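Local coordinates for proteasome assembly chaperone family protein (Pyrococcus furiosus DSM 3638, PDB 3WZ2) that probably acts as a chaperone in the assembly of the archaeal proteasome, at residues B[127-133]-B[176-182]; B[70-74]-B[84-89]; B[16-22]-B[107-113]. The contacts are given in a common frame with arbitrary orientation. Residues are numbered along the deposited sequence.

Contact 1 of 3, residues B[127-133]-B[176-182]; sequences TFEVWGI and VLLGETF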
# COMPACT_ATOMS: atom_id res chain seq x y z
N THR B 127 19.34 -12.06 -40.10
CA THR B 127 17.94 -12.35 -40.35
C THR B 127 17.31 -12.80 -39.02
O THR B 127 17.48 -13.93 -38.55
CB THR B 127 17.78 -13.42 -41.46
OG1 THR B 127 18.51 -13.00 -42.63
CG2 THR B 127 16.30 -13.63 -41.85
N PHE B 128 16.58 -11.88 -38.43
CA PHE B 128 15.68 -12.18 -37.33
C PHE B 128 14.46 -12.96 -37.82
O PHE B 128 13.81 -12.56 -38.79
CB PHE B 128 15.23 -10.86 -36.67
CG PHE B 128 16.29 -10.22 -35.81
CD1 PHE B 128 16.67 -10.81 -34.60
CD2 PHE B 128 16.91 -9.04 -36.20
CE1 PHE B 128 17.64 -10.20 -33.78
CE2 PHE B 128 17.88 -8.45 -35.41
CZ PHE B 128 18.23 -9.03 -34.19
N GLU B 129 14.12 -14.02 -37.11
CA GLU B 129 13.00 -14.88 -37.49
C GLU B 129 11.70 -14.54 -36.67
O GLU B 129 11.69 -13.66 -35.80
CB GLU B 129 13.40 -16.34 -37.27
CG GLU B 129 14.62 -16.85 -38.06
CD GLU B 129 14.44 -17.02 -39.59
OE1 GLU B 129 13.46 -16.53 -40.21
OE2 GLU B 129 15.36 -17.63 -40.20
N VAL B 130 10.62 -15.23 -36.99
CA VAL B 130 9.35 -15.16 -36.25
C VAL B 130 8.94 -16.55 -35.78
O VAL B 130 8.91 -17.48 -36.56
CB VAL B 130 8.22 -14.59 -37.12
CG1 VAL B 130 6.88 -14.53 -36.35
CG2 VAL B 130 8.59 -13.22 -37.62
N TRP B 131 8.67 -16.68 -34.49
CA TRP B 131 8.19 -17.94 -33.93
C TRP B 131 6.72 -17.84 -33.63
O TRP B 131 6.15 -16.77 -33.58
CB TRP B 131 8.96 -18.27 -32.64
CG TRP B 131 10.43 -18.46 -32.80
CD1 TRP B 131 11.35 -17.49 -32.95
CD2 TRP B 131 11.16 -19.70 -32.75
NE1 TRP B 131 12.62 -18.03 -33.00
CE2 TRP B 131 12.53 -19.39 -32.88
CE3 TRP B 131 10.79 -21.03 -32.57
CZ2 TRP B 131 13.53 -20.37 -32.88
CZ3 TRP B 131 11.79 -22.01 -32.56
CH2 TRP B 131 13.14 -21.68 -32.73
N GLY B 132 6.12 -18.98 -33.34
CA GLY B 132 4.72 -19.05 -33.02
C GLY B 132 4.50 -20.01 -31.87
O GLY B 132 5.31 -20.94 -31.64
N ILE B 133 3.39 -19.81 -31.14
CA ILE B 133 2.95 -20.80 -30.18
C ILE B 133 1.44 -20.71 -30.10
O ILE B 133 0.85 -19.65 -30.21
CB ILE B 133 3.63 -20.57 -28.80
CG1 ILE B 133 3.19 -21.60 -27.75
CG2 ILE B 133 3.34 -19.20 -28.27
CD1 ILE B 133 3.64 -23.03 -28.03
N VAL B 176 0.29 -16.84 -30.08
CA VAL B 176 1.23 -15.73 -30.05
C VAL B 176 2.22 -15.84 -31.23
O VAL B 176 2.76 -16.90 -31.48
CB VAL B 176 2.00 -15.70 -28.72
CG1 VAL B 176 2.85 -14.44 -28.60
CG2 VAL B 176 1.05 -15.80 -27.52
N LEU B 177 2.43 -14.74 -31.92
CA LEU B 177 3.52 -14.62 -32.89
C LEU B 177 4.63 -13.80 -32.26
O LEU B 177 4.36 -12.72 -31.72
CB LEU B 177 3.01 -13.91 -34.13
CG LEU B 177 1.83 -14.56 -34.84
CD1 LEU B 177 1.38 -13.70 -36.00
CD2 LEU B 177 2.24 -15.92 -35.35
N LEU B 178 5.85 -14.36 -32.26
CA LEU B 178 6.98 -13.72 -31.63
C LEU B 178 8.07 -13.35 -32.62
O LEU B 178 8.72 -14.23 -33.20
CB LEU B 178 7.57 -14.64 -30.58
CG LEU B 178 6.61 -15.00 -29.46
CD1 LEU B 178 6.20 -16.44 -29.58
CD2 LEU B 178 7.26 -14.78 -28.14
N GLY B 179 8.27 -12.06 -32.79
CA GLY B 179 9.37 -11.56 -33.62
C GLY B 179 10.62 -11.52 -32.81
O GLY B 179 10.71 -10.77 -31.82
N GLU B 180 11.59 -12.32 -33.20
CA GLU B 180 12.96 -12.17 -32.70
C GLU B 180 13.44 -10.75 -32.87
O GLU B 180 13.17 -10.07 -33.87
CB GLU B 180 13.94 -13.10 -33.40
CG GLU B 180 13.73 -14.56 -33.12
CD GLU B 180 14.77 -15.45 -33.80
OE1 GLU B 180 15.42 -14.96 -34.76
OE2 GLU B 180 14.97 -16.62 -33.38
N THR B 181 14.12 -10.27 -31.84
CA THR B 181 14.61 -8.89 -31.81
C THR B 181 15.79 -8.82 -30.84
O THR B 181 16.05 -9.77 -30.07
CB THR B 181 13.47 -7.90 -31.43
OG1 THR B 181 13.92 -6.54 -31.56
CG2 THR B 181 12.97 -8.13 -30.01
N PHE B 182 16.51 -7.72 -30.87
CA PHE B 182 17.68 -7.52 -30.00
C PHE B 182 17.29 -7.77 -28.55
O PHE B 182 17.91 -8.56 -27.85
CB PHE B 182 18.21 -6.10 -30.13
CG PHE B 182 18.52 -5.69 -31.55
CD1 PHE B 182 17.55 -5.09 -32.36
CD2 PHE B 182 19.79 -5.89 -32.07
CE1 PHE B 182 17.84 -4.70 -33.67
CE2 PHE B 182 20.09 -5.51 -33.37
CZ PHE B 182 19.12 -4.90 -34.16
O HOH W 1 11.67 -10.93 -36.07
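Strands 130-134 and 174-181 run antiparallel near one edge of the mixed sheet of this PAC2-family fold, and Glu180, Phe128 and Trp131 bury the most surface between them. The carboxylate of Glu180 joins two points of the other segment. Its OE1 accepts a hydrogen bond from Glu129 N at 2.8 Å and also forms a salt bridge with Lys125. Glu180 N donates to Glu129 O at 2.9 Å, and a water bridges Glu129 O and Glu180 O, carrying the pairing past the last regular bridge, Val130 with Gly179. Phe128 lies where the strands give way to loop: Thr181 CA sits over its ring face, 4.2 Å from the centroid, and its edge meets the face of Phe182 in a T-shaped pair with centroids 5.1 Å apart. Further along, Trp131 N to Leu178 O and Leu178 N to Trp131 O, both 2.8 Å, are backbone hydrogen bonds, while Ile133 and Val176 form the next hydrogen-bonded pair. On the face opposite Trp131 and Leu178, Val130 and Leu177 pack against helix 188-202. The indole of Trp131 reaches back along its own face, and NE1 donates to Glu180 OE2 at 2.8 Å in a nearly linear bond.

Contact 2 of 3, residues B[70-74]-B[84-89]; sequences PPLRF and IADIFL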
# COMPACT_ATOMS: atom_id res chain seq x y z
N PRO B 70 -8.52 7.61 -25.48
CA PRO B 70 -7.96 7.10 -24.24
C PRO B 70 -6.75 6.24 -24.52
O PRO B 70 -6.54 5.81 -25.64
CB PRO B 70 -9.11 6.28 -23.64
CG PRO B 70 -9.84 5.80 -24.83
CD PRO B 70 -9.66 6.79 -25.94
N PRO B 71 -5.92 6.03 -23.51
CA PRO B 71 -4.65 5.37 -23.72
C PRO B 71 -4.75 3.88 -23.95
O PRO B 71 -3.82 3.32 -24.52
CB PRO B 71 -3.87 5.66 -22.42
CG PRO B 71 -4.90 5.98 -21.41
CD PRO B 71 -6.07 6.57 -22.15
N LEU B 72 -5.84 3.23 -23.53
CA LEU B 72 -6.04 1.81 -23.81
C LEU B 72 -7.28 1.65 -24.65
O LEU B 72 -8.37 1.93 -24.19
CB LEU B 72 -6.21 1.02 -22.51
CG LEU B 72 -4.93 0.46 -21.95
CD1 LEU B 72 -4.02 1.56 -21.43
CD2 LEU B 72 -5.24 -0.53 -20.84
N ARG B 73 -7.09 1.31 -25.91
CA ARG B 73 -8.17 1.43 -26.86
C ARG B 73 -8.25 0.19 -27.76
O ARG B 73 -7.29 -0.57 -27.87
CB ARG B 73 -8.11 2.73 -27.69
CG ARG B 73 -6.76 3.12 -28.16
CD ARG B 73 -6.70 4.53 -28.75
NE ARG B 73 -5.43 4.61 -29.44
CZ ARG B 73 -4.28 4.80 -28.84
NH1 ARG B 73 -4.23 4.98 -27.52
NH2 ARG B 73 -3.17 4.87 -29.56
N PHE B 74 -9.42 0.02 -28.36
CA PHE B 74 -9.71 -1.04 -29.31
C PHE B 74 -10.13 -0.44 -30.62
O PHE B 74 -10.99 0.45 -30.66
CB PHE B 74 -10.84 -1.92 -28.78
CG PHE B 74 -10.52 -2.55 -27.46
CD1 PHE B 74 -9.70 -3.65 -27.39
CD2 PHE B 74 -11.03 -2.02 -26.28
CE1 PHE B 74 -9.39 -4.22 -26.17
CE2 PHE B 74 -10.72 -2.59 -25.05
CZ PHE B 74 -9.88 -3.69 -25.00
N ILE B 84 -4.71 -1.93 -28.28
CA ILE B 84 -3.49 -1.12 -28.20
C ILE B 84 -3.42 -0.50 -26.81
O ILE B 84 -4.45 -0.16 -26.24
CB ILE B 84 -3.55 0.00 -29.27
CG1 ILE B 84 -3.35 -0.67 -30.69
CG2 ILE B 84 -2.58 1.15 -28.96
CD1 ILE B 84 -3.47 0.22 -31.89
N ALA B 85 -2.22 -0.34 -26.28
CA ALA B 85 -2.01 0.43 -25.08
C ALA B 85 -0.81 1.35 -25.23
O ALA B 85 0.26 0.91 -25.62
CB ALA B 85 -1.80 -0.50 -23.89
N ASP B 86 -0.95 2.61 -24.83
CA ASP B 86 0.14 3.54 -24.84
C ASP B 86 0.87 3.71 -23.51
O ASP B 86 1.82 4.47 -23.45
CB ASP B 86 -0.34 4.88 -25.39
CG ASP B 86 -0.57 4.84 -26.92
OD1 ASP B 86 0.23 4.18 -27.62
OD2 ASP B 86 -1.56 5.41 -27.43
N ILE B 87 0.49 2.96 -22.49
CA ILE B 87 1.17 2.99 -21.20
C ILE B 87 1.48 1.55 -20.79
O ILE B 87 0.81 0.62 -21.23
CB ILE B 87 0.30 3.72 -20.15
CG1 ILE B 87 -1.09 3.14 -20.13
CG2 ILE B 87 0.16 5.18 -20.54
CD1 ILE B 87 -1.93 3.64 -18.97
N PHE B 88 2.52 1.35 -20.01
CA PHE B 88 2.94 -0.01 -19.62
C PHE B 88 2.45 -0.12 -18.19
O PHE B 88 2.85 0.65 -17.35
CB PHE B 88 4.47 -0.30 -19.79
CG PHE B 88 4.90 -1.75 -19.42
CD1 PHE B 88 5.02 -2.75 -20.39
CD2 PHE B 88 5.24 -2.08 -18.09
CE1 PHE B 88 5.43 -4.04 -20.05
CE2 PHE B 88 5.64 -3.37 -17.75
CZ PHE B 88 5.73 -4.36 -18.73
N LEU B 89 1.55 -1.05 -17.96
CA LEU B 89 0.73 -1.08 -16.79
C LEU B 89 1.28 -2.08 -15.79
O LEU B 89 2.02 -2.97 -16.15
CB LEU B 89 -0.69 -1.46 -17.19
CG LEU B 89 -1.45 -0.35 -17.92
CD1 LEU B 89 -2.85 -0.79 -18.24
CD2 LEU B 89 -1.51 0.93 -17.08
O HOH W 2 -0.09 4.42 -30.07
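Pro70 does not reach segment 84-89, but its O accepts a hydrogen bond from Arg73 NH1 at 3.1 Å, while its ring packs on Trp165 of a neighbouring subunit. At Pro71 the pairing begins: Asp86 N donates to Pro71 O at 3.0 Å, and the proline CB lies 4.4 Å from Ile87 CG1. Leu72 faces Ala85 in a non-hydrogen-bonded pair, with CG 3.8 Å from Ala85 CB. Its two methyls spread along the chain that leaves the strand, CD1 lying 3.6 Å from Ile87 CG1 and CD2 3.5 Å from Leu89 CD1, and helix 91-107 covers this apolar cluster through Ile97. These residues form the open end of a beta hairpin, strands 72-77 and 80-85, within the central sheet. Arg73 then makes a hydrogen-bonded pair with Ile84, N to O at 3.0 Å and O to N at 2.9 Å. Its guanidinium lies with one face over Ile84 CG2 and turns its edge to Asp86, where NH1 and NH2 both reach OD2 at 2.7 Å in a salt bridge; NE is held by the hydroxyl of Tyr75. The CA-to-CB bond of Phe74 leads away from 84-89, and its side chain packs on Val52 and Leu14.

Contact 3 of 3, residues B[16-22]-B[107-113]; sequences EVENAIF and KVNAEKV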
# COMPACT_ATOMS: atom_id res chain seq x y z
N GLU B 16 -20.17 -5.80 -28.86
CA GLU B 16 -20.04 -7.18 -29.29
C GLU B 16 -19.77 -7.28 -30.77
O GLU B 16 -20.39 -6.60 -31.57
CB GLU B 16 -21.29 -7.96 -28.93
CG GLU B 16 -21.51 -8.01 -27.43
CD GLU B 16 -22.51 -9.07 -26.97
OE1 GLU B 16 -22.90 -9.99 -27.76
OE2 GLU B 16 -22.91 -8.98 -25.79
N VAL B 17 -18.72 -8.01 -31.11
CA VAL B 17 -18.43 -8.33 -32.48
C VAL B 17 -18.46 -9.84 -32.53
O VAL B 17 -17.56 -10.49 -31.99
CB VAL B 17 -17.06 -7.77 -32.91
CG1 VAL B 17 -16.67 -8.24 -34.32
CG2 VAL B 17 -17.07 -6.24 -32.86
N GLU B 18 -19.51 -10.42 -33.13
CA GLU B 18 -19.66 -11.88 -33.11
C GLU B 18 -18.50 -12.49 -33.90
O GLU B 18 -18.13 -11.96 -34.96
CB GLU B 18 -21.03 -12.30 -33.68
CG GLU B 18 -21.44 -13.75 -33.34
CD GLU B 18 -21.77 -13.97 -31.86
OE1 GLU B 18 -21.89 -13.00 -31.08
OE2 GLU B 18 -21.89 -15.14 -31.45
N ASN B 19 -17.92 -13.59 -33.38
CA ASN B 19 -16.84 -14.31 -34.07
C ASN B 19 -15.57 -13.48 -34.36
O ASN B 19 -14.88 -13.62 -35.37
CB ASN B 19 -17.37 -15.00 -35.35
CG ASN B 19 -18.60 -15.94 -35.06
OD1 ASN B 19 -18.68 -16.65 -34.05
ND2 ASN B 19 -19.56 -15.87 -35.93
N ALA B 20 -15.32 -12.57 -33.46
CA ALA B 20 -14.20 -11.65 -33.57
C ALA B 20 -12.89 -12.39 -33.78
O ALA B 20 -12.64 -13.47 -33.20
CB ALA B 20 -14.12 -10.81 -32.30
N ILE B 21 -12.05 -11.81 -34.61
CA ILE B 21 -10.63 -12.06 -34.57
C ILE B 21 -9.99 -10.94 -33.79
O ILE B 21 -10.01 -9.78 -34.22
CB ILE B 21 -10.07 -12.17 -35.98
CG1 ILE B 21 -10.66 -13.41 -36.67
CG2 ILE B 21 -8.54 -12.25 -35.95
CD1 ILE B 21 -10.53 -13.38 -38.18
N PHE B 22 -9.42 -11.29 -32.63
CA PHE B 22 -8.92 -10.31 -31.68
C PHE B 22 -7.42 -10.35 -31.70
O PHE B 22 -6.82 -11.41 -31.47
CB PHE B 22 -9.39 -10.66 -30.28
CG PHE B 22 -8.99 -9.66 -29.24
CD1 PHE B 22 -9.83 -8.61 -28.93
CD2 PHE B 22 -7.82 -9.79 -28.54
CE1 PHE B 22 -9.48 -7.70 -27.94
CE2 PHE B 22 -7.47 -8.89 -27.55
CZ PHE B 22 -8.31 -7.84 -27.25
N LYS B 107 -17.89 -14.50 -24.47
CA LYS B 107 -19.23 -14.04 -24.69
C LYS B 107 -19.57 -13.95 -26.18
O LYS B 107 -20.67 -14.28 -26.57
CB LYS B 107 -19.41 -12.66 -24.06
CG LYS B 107 -20.85 -12.26 -23.81
CD LYS B 107 -21.05 -10.75 -23.91
CE LYS B 107 -20.13 -9.94 -23.00
NZ LYS B 107 -20.25 -8.47 -23.28
N VAL B 108 -18.65 -13.44 -27.01
CA VAL B 108 -18.96 -13.22 -28.41
C VAL B 108 -18.53 -14.41 -29.27
O VAL B 108 -18.61 -14.33 -30.47
CB VAL B 108 -18.32 -11.91 -28.94
CG1 VAL B 108 -18.74 -10.73 -28.08
CG2 VAL B 108 -16.79 -11.99 -29.04
N ASN B 109 -18.02 -15.47 -28.65
CA ASN B 109 -17.51 -16.63 -29.37
C ASN B 109 -16.46 -16.28 -30.39
O ASN B 109 -16.55 -16.66 -31.56
CB ASN B 109 -18.65 -17.42 -30.00
CG ASN B 109 -19.75 -17.72 -29.00
OD1 ASN B 109 -19.55 -18.46 -28.04
ND2 ASN B 109 -20.91 -17.14 -29.21
N ALA B 110 -15.42 -15.60 -29.91
CA ALA B 110 -14.31 -15.19 -30.74
C ALA B 110 -13.77 -16.38 -31.50
O ALA B 110 -13.65 -17.46 -30.97
CB ALA B 110 -13.21 -14.56 -29.89
N GLU B 111 -13.43 -16.15 -32.76
CA GLU B 111 -12.84 -17.19 -33.60
C GLU B 111 -11.34 -17.39 -33.31
O GLU B 111 -10.85 -18.51 -33.32
CB GLU B 111 -13.06 -16.76 -35.05
CG GLU B 111 -12.68 -17.78 -36.10
CD GLU B 111 -12.72 -17.16 -37.51
OE1 GLU B 111 -13.69 -16.42 -37.80
OE2 GLU B 111 -11.77 -17.42 -38.30
N LYS B 112 -10.61 -16.30 -33.08
CA LYS B 112 -9.18 -16.35 -32.83
C LYS B 112 -8.74 -15.24 -31.88
O LYS B 112 -9.24 -14.14 -31.93
CB LYS B 112 -8.37 -16.19 -34.13
CG LYS B 112 -8.49 -17.34 -35.08
CD LYS B 112 -7.58 -17.17 -36.28
CE LYS B 112 -8.01 -18.04 -37.45
NZ LYS B 112 -7.02 -19.11 -37.73
N VAL B 113 -7.75 -15.56 -31.05
CA VAL B 113 -7.10 -14.61 -30.20
C VAL B 113 -5.63 -14.68 -30.51
O VAL B 113 -4.99 -15.68 -30.25
CB VAL B 113 -7.37 -14.97 -28.72
CG1 VAL B 113 -6.90 -13.86 -27.81
CG2 VAL B 113 -8.85 -15.22 -28.50
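Backbone hydrogen bonds set the course of the two segments. Asn19 N donates to Val108 O at 3.1 Å. Ala20 O then accepts hydrogen bonds from Glu111 N at 2.8 Å and, weakly, from Lys112 N at 3.5 Å, and Phe22 N closes on Lys112 O at 2.9 Å. Two CA-H...O contacts add to these, Asn19 CA to Asn109 O and Val113 CA to Phe22 O, both 3.5 Å. Each segment turns before it enters its strand. Val17 to Ala20 form a type II beta turn, and Asn109, with positive phi, ends the preceding helix in a Schellman motif. The two segments then run in parallel register, Ile21 beside Lys112 and Phe22 beside Val113, as strands 21-24 and 112-120 start side by side in the middle of the sheet. Strand 80-85, helix 91-107 and strand 112-120 form a beta-alpha-beta crossover that passes over 21-24, and here the returning chain enters beside 21-24. Val108 buries the most surface: its CG1 is 3.9 Å from Glu16 CB, and its CG2 makes van der Waals contact with the backbone carbonyl Val17 O at 3.4 Å and apolar contact with Ala20 CB at 4.4 Å. Deeper in, Phe22 CD2 approaches Val113 CG1 at 4.2 Å, and both side chains rest on Leu105 of the helix. Polar side chains meet at the exposed surface. Asn109 ND2 donates to Glu18 OE2 at 3.2 Å, and Glu16 OE2 makes a long salt bridge to Lys107 NZ at 3.7 Å.

How the contacts relate
All three contacts belong to one mixed sheet. Contact 2 pairs strands 72-77 and 80-85, contact 3 the parallel strands 21-24 and 112-120, and contact 1 strands 174-181 and 130-134; across the sheet 80-85 adjoins 21-24, and 112-120 adjoins 174-181. Contacts 2 and 3 touch, Phe74 CE1 lying 3.9 Å from Phe22 CE1, although their centres are about 20 Å apart, and along the chain contact 2 is nested in the loop that contact 3 closes. Contact 1 comes later in sequence. Its nearest atoms are about 5 Å from contact 3 and about 13 Å from contact 2, which lies on the opposite side of the chain's centre.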